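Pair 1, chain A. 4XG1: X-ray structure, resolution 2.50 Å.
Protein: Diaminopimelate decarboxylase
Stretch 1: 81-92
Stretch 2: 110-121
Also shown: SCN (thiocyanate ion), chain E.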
# COMPACT_ATOMS: atom_id res chain seq x y z
N ILE A 81 7.61 -18.24 -0.28
CA ILE A 81 6.40 -17.64 -0.72
C ILE A 81 5.46 -17.50 0.44
O ILE A 81 5.60 -18.21 1.44
CB ILE A 81 5.66 -18.47 -1.80
CG1 ILE A 81 5.08 -19.76 -1.21
CG2 ILE A 81 6.58 -18.76 -2.99
CD1 ILE A 81 4.28 -20.56 -2.21
N VAL A 82 4.48 -16.59 0.31
CA VAL A 82 3.47 -16.39 1.33
C VAL A 82 2.05 -16.44 0.85
O VAL A 82 1.13 -16.19 1.64
CB VAL A 82 3.67 -15.04 2.07
CG1 VAL A 82 5.03 -15.05 2.77
CG2 VAL A 82 3.58 -13.87 1.10
N SER A 83 1.83 -16.83 -0.39
CA SER A 83 0.46 -16.89 -0.91
C SER A 83 0.43 -17.74 -2.14
O SER A 83 1.46 -17.99 -2.75
CB SER A 83 -0.07 -15.50 -1.26
OG SER A 83 0.62 -14.94 -2.36
N VAL A 84 -0.77 -18.13 -2.54
CA VAL A 84 -0.93 -18.83 -3.79
C VAL A 84 -0.60 -17.92 -4.97
O VAL A 84 -0.17 -18.36 -6.01
CB VAL A 84 -2.37 -19.42 -3.93
CG1 VAL A 84 -3.44 -18.32 -3.91
CG2 VAL A 84 -2.48 -20.23 -5.23
N GLY A 85 -0.81 -16.63 -4.82
CA GLY A 85 -0.42 -15.68 -5.84
C GLY A 85 1.05 -15.80 -6.08
O GLY A 85 1.51 -15.78 -7.23
N GLU A 86 1.83 -15.91 -4.98
CA GLU A 86 3.29 -16.02 -5.11
C GLU A 86 3.68 -17.36 -5.67
O GLU A 86 4.61 -17.44 -6.46
CB GLU A 86 4.01 -15.71 -3.79
CG GLU A 86 3.93 -14.22 -3.44
CD GLU A 86 4.83 -13.79 -2.30
OE1 GLU A 86 5.38 -14.67 -1.60
OE2 GLU A 86 5.01 -12.57 -2.09
N LEU A 87 2.96 -18.39 -5.28
CA LEU A 87 3.20 -19.71 -5.82
C LEU A 87 3.09 -19.67 -7.34
O LEU A 87 3.99 -20.15 -8.04
CB LEU A 87 2.20 -20.72 -5.26
CG LEU A 87 2.17 -22.12 -5.90
CD1 LEU A 87 3.51 -22.82 -5.77
CD2 LEU A 87 1.09 -22.98 -5.28
N MET A 88 2.00 -19.09 -7.84
CA MET A 88 1.77 -19.02 -9.30
C MET A 88 2.77 -18.13 -9.99
O MET A 88 3.17 -18.41 -11.11
CB MET A 88 0.34 -18.57 -9.60
CG MET A 88 -0.73 -19.55 -9.07
SD MET A 88 -0.38 -21.26 -9.58
CE MET A 88 -0.87 -22.18 -8.13
N ARG A 89 3.19 -17.07 -9.34
CA ARG A 89 4.21 -16.21 -9.91
C ARG A 89 5.49 -17.01 -10.12
O ARG A 89 6.09 -16.97 -11.18
CB ARG A 89 4.52 -15.02 -9.00
CG ARG A 89 3.59 -13.83 -9.18
CD ARG A 89 3.96 -12.67 -8.27
NE ARG A 89 3.26 -11.45 -8.63
CZ ARG A 89 3.56 -10.69 -9.68
NH1 ARG A 89 4.59 -10.97 -10.48
NH2 ARG A 89 2.82 -9.63 -9.97
N VAL A 90 5.89 -17.75 -9.10
CA VAL A 90 7.11 -18.52 -9.20
C VAL A 90 7.06 -19.62 -10.28
O VAL A 90 8.01 -19.82 -11.01
CB VAL A 90 7.45 -19.16 -7.86
CG1 VAL A 90 8.49 -20.27 -8.04
CG2 VAL A 90 8.00 -18.10 -6.92
N ILE A 91 5.95 -20.32 -10.37
CA ILE A 91 5.80 -21.30 -11.41
C ILE A 91 5.82 -20.64 -12.76
O ILE A 91 6.51 -21.10 -13.68
CB ILE A 91 4.49 -22.07 -11.27
CG1 ILE A 91 4.59 -23.02 -10.07
CG2 ILE A 91 4.22 -22.87 -12.54
CD1 ILE A 91 3.26 -23.54 -9.58
N GLN A 92 5.08 -19.55 -12.88
CA GLN A 92 5.04 -18.82 -14.13
C GLN A 92 6.46 -18.47 -14.57
O GLN A 92 6.76 -18.54 -15.73
CB GLN A 92 4.19 -17.55 -13.96
CG GLN A 92 3.78 -16.95 -15.28
CD GLN A 92 2.92 -17.85 -16.10
OE1 GLN A 92 3.21 -18.07 -17.28
NE2 GLN A 92 1.86 -18.38 -15.51
N ILE A 110 -7.50 -23.46 0.23
CA ILE A 110 -7.27 -23.34 -1.20
C ILE A 110 -5.78 -23.19 -1.53
O ILE A 110 -5.26 -23.85 -2.43
CB ILE A 110 -8.07 -22.18 -1.81
CG1 ILE A 110 -9.56 -22.55 -1.78
CG2 ILE A 110 -7.63 -21.90 -3.25
CD1 ILE A 110 -10.49 -21.47 -2.31
N GLU A 111 -5.08 -22.34 -0.78
CA GLU A 111 -3.66 -22.16 -0.98
C GLU A 111 -2.92 -23.43 -0.62
O GLU A 111 -1.95 -23.78 -1.26
CB GLU A 111 -3.12 -20.98 -0.15
CG GLU A 111 -3.73 -19.64 -0.49
CD GLU A 111 -3.15 -18.48 0.32
OE1 GLU A 111 -3.45 -18.41 1.53
OE2 GLU A 111 -2.41 -17.65 -0.26
N ILE A 112 -3.32 -24.07 0.46
CA ILE A 112 -2.59 -25.27 0.91
C ILE A 112 -2.74 -26.42 -0.08
O ILE A 112 -1.77 -27.10 -0.43
CB ILE A 112 -3.08 -25.73 2.27
CG1 ILE A 112 -2.67 -24.71 3.35
CG2 ILE A 112 -2.45 -27.06 2.61
CD1 ILE A 112 -3.64 -24.68 4.52
N SER A 113 -3.97 -26.61 -0.56
CA SER A 113 -4.23 -27.51 -1.66
C SER A 113 -3.38 -27.23 -2.90
O SER A 113 -2.78 -28.13 -3.48
CB SER A 113 -5.69 -27.42 -2.02
OG SER A 113 -5.97 -28.41 -2.99
N ALA A 114 -3.30 -25.97 -3.31
CA ALA A 114 -2.56 -25.68 -4.52
C ALA A 114 -1.11 -26.00 -4.34
O ALA A 114 -0.43 -26.49 -5.27
CB ALA A 114 -2.74 -24.23 -4.93
N ALA A 115 -0.60 -25.71 -3.16
CA ALA A 115 0.82 -25.90 -2.88
C ALA A 115 1.16 -27.39 -2.76
O ALA A 115 2.22 -27.85 -3.20
CB ALA A 115 1.19 -25.18 -1.60
N LEU A 116 0.24 -28.13 -2.17
CA LEU A 116 0.37 -29.58 -2.10
C LEU A 116 0.36 -30.18 -3.49
O LEU A 116 1.28 -30.91 -3.86
CB LEU A 116 -0.75 -30.20 -1.24
CG LEU A 116 -0.50 -30.09 0.27
CD1 LEU A 116 -1.69 -30.53 1.09
CD2 LEU A 116 0.72 -30.90 0.66
N GLN A 117 -0.62 -29.77 -4.31
CA GLN A 117 -0.69 -30.26 -5.69
C GLN A 117 0.51 -29.84 -6.53
O GLN A 117 0.83 -30.50 -7.49
CB GLN A 117 -1.99 -29.84 -6.35
CG GLN A 117 -3.18 -30.51 -5.70
CD GLN A 117 -4.51 -29.93 -6.11
OE1 GLN A 117 -5.13 -29.18 -5.34
NE2 GLN A 117 -4.96 -30.23 -7.31
N ALA A 118 1.20 -28.78 -6.16
CA ALA A 118 2.43 -28.40 -6.86
C ALA A 118 3.64 -29.05 -6.24
O ALA A 118 4.76 -28.90 -6.75
CB ALA A 118 2.59 -26.90 -6.83
N ASN A 119 3.43 -29.75 -5.12
CA ASN A 119 4.46 -30.59 -4.52
C ASN A 119 5.66 -29.78 -4.02
O ASN A 119 6.84 -30.07 -4.35
CB ASN A 119 4.89 -31.65 -5.55
CG ASN A 119 5.85 -32.65 -5.00
OD1 ASN A 119 5.63 -33.20 -3.93
ND2 ASN A 119 6.95 -32.88 -5.72
N ILE A 120 5.36 -28.78 -3.19
CA ILE A 120 6.42 -27.90 -2.64
C ILE A 120 7.23 -28.62 -1.59
O ILE A 120 6.75 -29.56 -1.00
CB ILE A 120 5.88 -26.60 -2.04
CG1 ILE A 120 4.87 -26.87 -0.94
CG2 ILE A 120 5.21 -25.77 -3.13
CD1 ILE A 120 4.75 -25.70 0.02
N MET A 121 8.43 -28.12 -1.35
CA MET A 121 9.33 -28.62 -0.34
C MET A 121 8.77 -28.64 1.10
O MET A 121 8.94 -29.63 1.79
CB MET A 121 10.62 -27.81 -0.31
CG MET A 121 11.70 -28.38 0.58
SD MET A 121 13.25 -27.44 0.44
CE MET A 121 13.83 -28.00 -1.14
S SCN E . 3.13 -8.05 -6.08
C SCN E . 1.95 -8.69 -6.74
N SCN E . 1.03 -9.20 -7.23
O HOH W 1 -1.02 -17.26 2.93

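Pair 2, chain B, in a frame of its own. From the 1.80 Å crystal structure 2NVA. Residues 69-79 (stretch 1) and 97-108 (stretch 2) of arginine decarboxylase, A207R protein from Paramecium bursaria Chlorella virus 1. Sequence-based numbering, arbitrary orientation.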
# COMPACT_ATOMS: atom_id res chain seq x y z
N ALA B 69 -2.39 -1.46 18.30
CA ALA B 69 -2.66 -0.13 17.74
C ALA B 69 -4.14 0.14 17.52
O ALA B 69 -4.53 1.28 17.27
CB ALA B 69 -1.90 0.04 16.42
N SER B 70 -4.95 -0.91 17.60
CA SER B 70 -6.37 -0.82 17.25
C SER B 70 -7.15 -1.94 17.93
O SER B 70 -6.55 -2.88 18.48
CB SER B 70 -6.54 -0.93 15.73
OG SER B 70 -6.02 -2.17 15.25
N SER B 71 -8.48 -1.87 17.87
CA SER B 71 -9.32 -2.95 18.40
C SER B 71 -9.10 -4.27 17.65
O SER B 71 -9.14 -5.33 18.25
CB SER B 71 -10.80 -2.57 18.35
OG SER B 71 -11.21 -2.30 17.02
N SER B 72 -8.85 -4.19 16.34
CA SER B 72 -8.57 -5.39 15.55
C SER B 72 -7.32 -6.14 16.05
O SER B 72 -7.32 -7.37 16.12
CB SER B 72 -8.41 -5.05 14.07
OG SER B 72 -8.07 -6.21 13.32
N GLU B 73 -6.27 -5.40 16.40
CA GLU B 73 -5.05 -6.01 16.93
C GLU B 73 -5.26 -6.57 18.34
O GLU B 73 -4.72 -7.62 18.68
CB GLU B 73 -3.89 -5.02 16.90
CG GLU B 73 -3.47 -4.67 15.48
CD GLU B 73 -2.16 -3.89 15.39
OE1 GLU B 73 -1.61 -3.82 14.27
OE2 GLU B 73 -1.69 -3.36 16.42
N ILE B 74 -6.03 -5.85 19.15
CA ILE B 74 -6.40 -6.35 20.47
C ILE B 74 -7.10 -7.72 20.32
O ILE B 74 -6.73 -8.69 20.99
CB ILE B 74 -7.30 -5.34 21.23
CG1 ILE B 74 -6.47 -4.11 21.64
CG2 ILE B 74 -7.90 -5.98 22.49
CD1 ILE B 74 -7.33 -2.88 22.04
N LYS B 75 -8.10 -7.78 19.44
CA LYS B 75 -8.83 -9.03 19.18
C LYS B 75 -7.89 -10.17 18.76
O LYS B 75 -8.05 -11.31 19.23
CB LYS B 75 -9.87 -8.81 18.07
CG LYS B 75 -11.03 -7.93 18.50
CD LYS B 75 -11.99 -7.65 17.33
CE LYS B 75 -12.96 -6.51 17.73
NZ LYS B 75 -14.12 -6.44 16.77
N LYS B 76 -6.93 -9.87 17.88
CA LYS B 76 -5.95 -10.87 17.40
C LYS B 76 -5.17 -11.47 18.56
O LYS B 76 -5.01 -12.68 18.63
CB LYS B 76 -4.94 -10.25 16.40
CG LYS B 76 -5.54 -9.95 15.03
CD LYS B 76 -4.46 -9.50 14.03
CE LYS B 76 -5.03 -9.45 12.59
NZ LYS B 76 -6.04 -8.34 12.38
N VAL B 77 -4.71 -10.61 19.46
CA VAL B 77 -3.90 -11.02 20.61
C VAL B 77 -4.74 -11.83 21.62
O VAL B 77 -4.28 -12.88 22.13
CB VAL B 77 -3.21 -9.79 21.27
CG1 VAL B 77 -2.54 -10.16 22.60
CG2 VAL B 77 -2.19 -9.19 20.29
N ILE B 78 -5.95 -11.36 21.89
CA ILE B 78 -6.88 -12.08 22.77
C ILE B 78 -7.22 -13.48 22.23
O ILE B 78 -7.23 -14.46 22.97
CB ILE B 78 -8.17 -11.24 23.05
CG1 ILE B 78 -7.80 -10.02 23.91
CG2 ILE B 78 -9.26 -12.11 23.74
CD1 ILE B 78 -8.96 -9.03 24.14
N GLN B 79 -7.44 -13.55 20.93
CA GLN B 79 -7.73 -14.84 20.27
C GLN B 79 -6.59 -15.86 20.37
O GLN B 79 -6.84 -17.07 20.32
CB GLN B 79 -8.16 -14.61 18.81
CG GLN B 79 -9.70 -14.57 18.62
CD GLN B 79 -10.31 -13.16 18.63
OE1 GLN B 79 -10.75 -12.65 17.57
NE2 GLN B 79 -10.34 -12.50 19.82
N ASP B 97 -15.22 4.02 20.02
CA ASP B 97 -15.66 2.62 20.07
C ASP B 97 -14.54 1.64 20.42
O ASP B 97 -14.79 0.61 21.06
CB ASP B 97 -16.34 2.21 18.76
CG ASP B 97 -17.74 2.76 18.64
OD1 ASP B 97 -18.14 3.07 17.49
OD2 ASP B 97 -18.47 2.88 19.67
N ASP B 98 -13.30 1.95 20.01
CA ASP B 98 -12.15 1.12 20.37
C ASP B 98 -11.84 1.23 21.86
O ASP B 98 -11.40 0.26 22.49
CB ASP B 98 -10.91 1.46 19.52
CG ASP B 98 -10.94 0.81 18.14
OD1 ASP B 98 -11.99 0.22 17.78
OD2 ASP B 98 -9.91 0.87 17.41
N LEU B 99 -12.07 2.42 22.42
CA LEU B 99 -11.85 2.65 23.85
C LEU B 99 -12.86 1.88 24.70
O LEU B 99 -12.50 1.28 25.71
CB LEU B 99 -11.92 4.15 24.19
CG LEU B 99 -10.61 4.89 23.87
CD1 LEU B 99 -10.78 6.40 24.06
CD2 LEU B 99 -9.42 4.38 24.70
N ILE B 100 -14.12 1.90 24.27
CA ILE B 100 -15.19 1.15 24.95
C ILE B 100 -14.88 -0.34 24.90
O ILE B 100 -15.02 -1.04 25.91
CB ILE B 100 -16.57 1.44 24.33
CG1 ILE B 100 -16.92 2.92 24.53
CG2 ILE B 100 -17.65 0.54 24.95
CD1 ILE B 100 -18.05 3.41 23.62
N PHE B 101 -14.44 -0.82 23.74
CA PHE B 101 -14.02 -2.21 23.57
C PHE B 101 -12.83 -2.57 24.48
O PHE B 101 -12.86 -3.60 25.16
CB PHE B 101 -13.68 -2.48 22.09
CG PHE B 101 -13.17 -3.88 21.84
CD1 PHE B 101 -14.06 -4.96 21.79
CD2 PHE B 101 -11.81 -4.12 21.64
CE1 PHE B 101 -13.60 -6.26 21.56
CE2 PHE B 101 -11.34 -5.41 21.41
CZ PHE B 101 -12.24 -6.49 21.37
N ALA B 102 -11.80 -1.72 24.49
CA ALA B 102 -10.64 -1.92 25.37
C ALA B 102 -11.05 -2.01 26.84
O ALA B 102 -10.59 -2.90 27.56
CB ALA B 102 -9.62 -0.81 25.17
N LYS B 103 -11.91 -1.08 27.27
CA LYS B 103 -12.38 -1.06 28.66
C LYS B 103 -13.08 -2.37 28.98
O LYS B 103 -12.85 -2.98 30.03
CB LYS B 103 -13.32 0.14 28.90
CG LYS B 103 -13.79 0.29 30.35
CD LYS B 103 -15.13 0.99 30.42
CE LYS B 103 -16.16 0.31 29.48
NZ LYS B 103 -17.57 0.46 29.98
N ASP B 104 -13.94 -2.80 28.06
CA ASP B 104 -14.71 -4.01 28.27
C ASP B 104 -13.83 -5.25 28.37
O ASP B 104 -14.03 -6.09 29.25
CB ASP B 104 -15.74 -4.17 27.16
CG ASP B 104 -16.93 -3.23 27.33
OD1 ASP B 104 -17.24 -2.86 28.49
OD2 ASP B 104 -17.57 -2.87 26.31
N GLN B 105 -12.85 -5.35 27.48
CA GLN B 105 -12.01 -6.55 27.45
C GLN B 105 -10.97 -6.57 28.56
O GLN B 105 -10.51 -7.64 28.96
CB GLN B 105 -11.33 -6.69 26.09
CG GLN B 105 -12.31 -6.84 24.93
CD GLN B 105 -13.07 -8.15 24.99
OE1 GLN B 105 -12.46 -9.22 25.07
NE2 GLN B 105 -14.39 -8.07 24.97
N GLY B 106 -10.57 -5.41 29.06
CA GLY B 106 -9.52 -5.37 30.09
C GLY B 106 -8.20 -4.79 29.62
O GLY B 106 -7.18 -4.92 30.30
N VAL B 107 -8.20 -4.14 28.46
CA VAL B 107 -7.03 -3.37 28.03
C VAL B 107 -7.13 -1.99 28.65
O VAL B 107 -7.93 -1.16 28.20
CB VAL B 107 -6.93 -3.29 26.47
CG1 VAL B 107 -5.71 -2.45 26.05
CG2 VAL B 107 -6.85 -4.69 25.90
N ASP B 108 -6.34 -1.75 29.69
CA ASP B 108 -6.51 -0.56 30.52
C ASP B 108 -5.20 0.17 30.79
O ASP B 108 -5.01 0.79 31.84
CB ASP B 108 -7.22 -0.92 31.84
CG ASP B 108 -6.48 -1.98 32.64
OD1 ASP B 108 -5.36 -2.36 32.21
OD2 ASP B 108 -7.02 -2.44 33.69

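In both pairs loop residues lead into a helix that packs beside a second helix running in nearly the same direction: the N-to-C directions of 84-92 and 110-117 in pair 1 differ by 26°, with a closest approach of 10.0 Å between the axes, and those of 71-79 and 97-105 in pair 2 differ by 24°, with a closest approach of 10.3 Å. The N, CA and C atoms of 14 central residues superpose with an RMSD of 0.3 Å. The backbones come close where the first helix starts, with CA-CA distances of 5.1 Å from Val A84 to Glu A111 and 5.3 Å from Ser B71 to Asp B98, and are wider further along, 7.3 Å from the CA of Leu A87 to that of Ala A115 and 8.9 Å from the CA of Ile B78 to that of Gln B105.

The start of the first helix is built alike. Ser A83 and its match Ser B70 are N-caps, both with chi1 p; Glu A86 N donates to Ser A83 OG at 3.0 Å, while the equivalent bond from Glu B73 N to Ser B70 OG is weak at 3.4 Å. The matched glutamates reach back to the loop: Val A82 N donates to Glu A86 OE1 (2.9 Å), Ala B69 N to Glu B73 OE2 (2.8 Å).

An acid from the second helix completes the start by accepting from a free first-turn amide. In pair 1, Val A84 N donates to Glu A111 OE2 at 2.8 Å; the CB of Glu A111 points sideways, and the longer chain brings its carboxylate in. In pair 2, the shorter Asp B98 points toward the first helix and takes two bonds from one residue, Ser B71 N to OD2 at 3.1 Å and Ser B71 OG to OD1 at 2.7 Å. Val A84 has no hydroxyl to offer, and its methyls make apolar contacts, CG1 lying 3.7 Å from Glu A111 CG and CG2 4.0 Å from Ala A114 CB. The O of a water lies 2.7 Å from Val A82 O and 3.0 Å from Glu A111 OE1, within reach of both acceptors.

Further along, bulk is distributed differently. Leu A87 fills the middle of pair 1, its CD2 4.0 Å from Ala A114 CB and its CD1 4.3 Å from both Ala A118 CB and Ile A120 CG2. In pair 2 the place of Ala A114 is taken by Phe B101, whose CE2 lies 3.7 Å from CG2 of Ile B74, the match of Leu A87; that same CG2 is 3.8 Å from Val B107 CG2. Met A88 sends its CE to 4.2 Å from Ala A114 CB, whereas its match Lys B75 lays CE over one face of the Phe B101 ring, 4.1 Å from the centroid, a CH-pi contact. Ile A91 and Ile B78 share the rotamer (m, t) and face the same matched position, which holds Ala A118 in pair 1 and Gln B105 in pair 2: CD1 of Ile A91 is 4.4 Å from Ala A118 CB, and CD1 of Ile B78 is 3.6 Å from Gln B105 OE1. The buried surface is 343 Å² in pair 1 and 418 Å² in pair 2.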